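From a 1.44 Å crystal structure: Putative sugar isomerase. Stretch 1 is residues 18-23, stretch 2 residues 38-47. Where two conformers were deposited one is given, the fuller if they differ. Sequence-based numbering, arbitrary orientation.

Stretch 1, residues 18-23: FHLGMA
Stretch 2 (38-47) TLERLDIHYL

The contact joins a short strand that includes His 19 to Met 22 to a segment that runs from the last turn of a helix through a loop into a second strand beginning at Tyr 46. Together the two stretches bury 444 Å², and Met 22, Tyr 46 and Ile 44 account for much of it.

The backbones meet at a single bridge between Met 22 and Leu 47, whose CA atoms lie 5.0 Å apart; one residue earlier in each stretch, the CA atoms of Gly 21 and Tyr 46 are 4.5 Å apart, so both chains advance in the same direction. Met 22 N donates to Tyr 46 O at 3.0 Å, with an N-H...O angle of 151°, and Leu 47 CA makes a CA-H...O contact with Met 22 O at 3.5 Å. Gly 21 (phi/psi -140/-175) lets this carbonyl come close: its CA is 3.2 Å from Tyr 46 O, and an ideal CB would be only 3.1 Å from the same oxygen.

Met 22, a selenomethionine, is extended (-125/136) and points its CB toward the second stretch. Its side chain is t at chi1, then turns with chi2 at 87° and chi3 at 76°, bringing Met 22 CE among three apolar side chains: 3.7 Å from Leu 39 CD1, 3.9 Å from Leu 42 CD1 and 4.0 Å from Ile 44 CD1. The methyl group thus reaches residues of both the helix and the loop after it. Those residues are brought together by a Schellman motif, in which Ile 44 N bonds to Leu 39 O (3.0 Å) and Asp 43 N to Glu 40 O (3.2 Å), with Asp 43 at 59/40.

Beyond this turn, Ile 44 (-110/134; chi1 m, chi2 t) also packs against the strand: its CG2 is 3.9 Å from Gly 21 CA, and its CG1 is 4.2 Å from Leu 20 CD2. Leu 20 adopts chi1 t, chi2 p.

Tyr 46 (-136/137) leaves the backbone sideways, with chi1 at -62° and chi2 at -78°. Leu 20 O lies near the plane of the Tyr 46 ring, at the edge, 3.5 Å from Tyr 46 CD2. His 19, chi1 m, approaches the same ring obliquely: His 19 CB is 3.9 Å from Tyr 46 CE2, while the ring centroids are 5.5 Å apart and the planes are inclined at 58°. Leu 20 O and His 45 N are 4.3 Å apart, and a water spans them, donating to Leu 20 O at 2.7 Å and accepting from His 45 N at 3.0 Å.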

# COMPACT_ATOMS: atom_id res chain seq x y z
N PHE A 18 15.78 -8.00 8.26
CA PHE A 18 15.71 -8.15 6.83
C PHE A 18 15.66 -6.80 6.10
O PHE A 18 15.38 -5.77 6.69
CB PHE A 18 14.50 -9.04 6.45
CG PHE A 18 13.19 -8.33 6.61
CD1 PHE A 18 12.76 -7.41 5.67
CD2 PHE A 18 12.42 -8.53 7.71
CE1 PHE A 18 11.58 -6.70 5.83
CE2 PHE A 18 11.15 -7.77 7.84
CZ PHE A 18 10.80 -6.91 6.91
N HIS A 19 15.86 -6.85 4.79
CA HIS A 19 15.81 -5.67 3.93
C HIS A 19 14.72 -5.87 2.86
O HIS A 19 14.63 -6.91 2.22
CB HIS A 19 17.14 -5.49 3.25
CG HIS A 19 18.29 -5.49 4.19
ND1 HIS A 19 18.63 -4.37 4.91
CD2 HIS A 19 19.15 -6.48 4.57
CE1 HIS A 19 19.68 -4.66 5.67
NE2 HIS A 19 20.01 -5.93 5.49
N LEU A 20 13.90 -4.86 2.64
CA LEU A 20 12.87 -4.86 1.62
C LEU A 20 13.48 -4.60 0.23
O LEU A 20 14.21 -3.62 0.01
CB LEU A 20 11.84 -3.77 1.93
CG LEU A 20 10.65 -3.65 0.97
CD1 LEU A 20 9.86 -4.97 0.83
CD2 LEU A 20 9.64 -2.58 1.43
N GLY A 21 13.13 -5.47 -0.71
CA GLY A 21 13.59 -5.30 -2.09
C GLY A 21 12.51 -5.63 -3.10
O GLY A 21 11.35 -5.89 -2.75
N MSE A 22 12.90 -5.59 -4.37
CA MSE A 22 12.05 -6.01 -5.46
C MSE A 22 12.75 -7.06 -6.30
O MSE A 22 13.90 -6.95 -6.66
CB MSE A 22 11.69 -4.82 -6.35
CG MSE A 22 10.59 -5.13 -7.37
SE MSE A 22 8.89 -4.81 -6.47
CE MSE A 22 8.86 -2.91 -6.52
N ALA A 23 11.95 -8.07 -6.61
CA ALA A 23 12.37 -9.16 -7.48
C ALA A 23 12.17 -8.61 -8.93
O ALA A 23 11.16 -7.95 -9.22
CB ALA A 23 11.45 -10.42 -7.21
N THR A 38 10.13 3.52 -10.22
CA THR A 38 9.12 2.99 -9.37
C THR A 38 9.69 2.66 -8.02
O THR A 38 9.08 3.00 -6.99
CB THR A 38 8.41 1.79 -10.03
OG1 THR A 38 7.98 2.14 -11.35
CG2 THR A 38 7.29 1.26 -9.19
N LEU A 39 10.82 1.95 -7.94
CA LEU A 39 11.42 1.67 -6.63
C LEU A 39 11.70 2.96 -5.85
O LEU A 39 11.49 3.02 -4.64
CB LEU A 39 12.74 0.85 -6.75
CG LEU A 39 12.60 -0.69 -6.81
CD1 LEU A 39 11.77 -1.15 -7.97
CD2 LEU A 39 14.00 -1.29 -6.87
N GLU A 40 12.26 3.93 -6.53
CA GLU A 40 12.61 5.22 -5.92
C GLU A 40 11.36 5.83 -5.24
O GLU A 40 11.39 6.28 -4.11
CB GLU A 40 13.20 6.19 -6.95
CG GLU A 40 13.72 7.47 -6.45
CD GLU A 40 14.45 8.22 -7.56
OE1 GLU A 40 14.00 8.17 -8.72
OE2 GLU A 40 15.45 8.91 -7.27
N ARG A 41 10.24 5.87 -5.98
CA ARG A 41 8.99 6.45 -5.48
C ARG A 41 8.43 5.62 -4.29
O ARG A 41 7.81 6.19 -3.43
CB ARG A 41 7.94 6.55 -6.61
CG ARG A 41 8.22 7.59 -7.67
CD ARG A 41 7.01 7.74 -8.62
NE ARG A 41 5.88 8.37 -7.94
CZ ARG A 41 4.63 8.40 -8.40
NH1 ARG A 41 4.35 7.85 -9.56
NH2 ARG A 41 3.66 8.97 -7.72
N LEU A 42 8.66 4.31 -4.31
CA LEU A 42 8.25 3.44 -3.21
C LEU A 42 9.20 3.37 -2.03
O LEU A 42 8.93 2.70 -1.06
CB LEU A 42 8.03 2.01 -3.70
CG LEU A 42 6.94 1.78 -4.71
CD1 LEU A 42 7.16 0.38 -5.38
CD2 LEU A 42 5.60 1.91 -4.06
N ASP A 43 10.30 4.12 -2.07
CA ASP A 43 11.33 4.08 -1.02
C ASP A 43 11.94 2.70 -0.83
O ASP A 43 12.25 2.28 0.28
CB ASP A 43 10.79 4.63 0.29
CG ASP A 43 11.87 4.99 1.33
OD1 ASP A 43 12.99 5.41 0.94
OD2 ASP A 43 11.61 4.84 2.56
N ILE A 44 12.18 2.01 -1.94
CA ILE A 44 12.78 0.67 -1.96
C ILE A 44 14.19 0.82 -2.54
O ILE A 44 14.37 1.45 -3.60
CB ILE A 44 11.93 -0.35 -2.80
CG1 ILE A 44 10.55 -0.54 -2.13
CG2 ILE A 44 12.71 -1.65 -3.04
CD1 ILE A 44 9.54 -1.39 -2.93
N HIS A 45 15.15 0.18 -1.88
CA HIS A 45 16.58 0.45 -2.12
C HIS A 45 17.33 -0.76 -2.64
O HIS A 45 18.51 -0.66 -2.80
CB HIS A 45 17.18 1.07 -0.82
CG HIS A 45 16.49 2.33 -0.48
ND1 HIS A 45 16.70 3.49 -1.19
CD2 HIS A 45 15.54 2.61 0.44
CE1 HIS A 45 15.88 4.43 -0.74
NE2 HIS A 45 15.15 3.91 0.24
N TYR A 46 16.61 -1.87 -2.89
CA TYR A 46 17.28 -3.09 -3.33
C TYR A 46 16.51 -3.73 -4.48
O TYR A 46 15.32 -3.88 -4.39
CB TYR A 46 17.41 -4.08 -2.15
CG TYR A 46 18.25 -3.52 -1.03
CD1 TYR A 46 19.62 -3.50 -1.14
CD2 TYR A 46 17.66 -3.04 0.11
CE1 TYR A 46 20.42 -2.97 -0.14
CE2 TYR A 46 18.44 -2.48 1.11
CZ TYR A 46 19.82 -2.47 0.97
OH TYR A 46 20.61 -1.93 1.99
N LEU A 47 17.27 -4.18 -5.50
CA LEU A 47 16.72 -4.80 -6.70
C LEU A 47 17.53 -6.09 -6.97
O LEU A 47 18.77 -6.06 -7.00
CB LEU A 47 16.85 -3.86 -7.88
CG LEU A 47 16.43 -4.38 -9.25
CD1 LEU A 47 14.93 -4.78 -9.28
CD2 LEU A 47 16.79 -3.39 -10.41
O HOH W 1 14.51 -1.01 0.75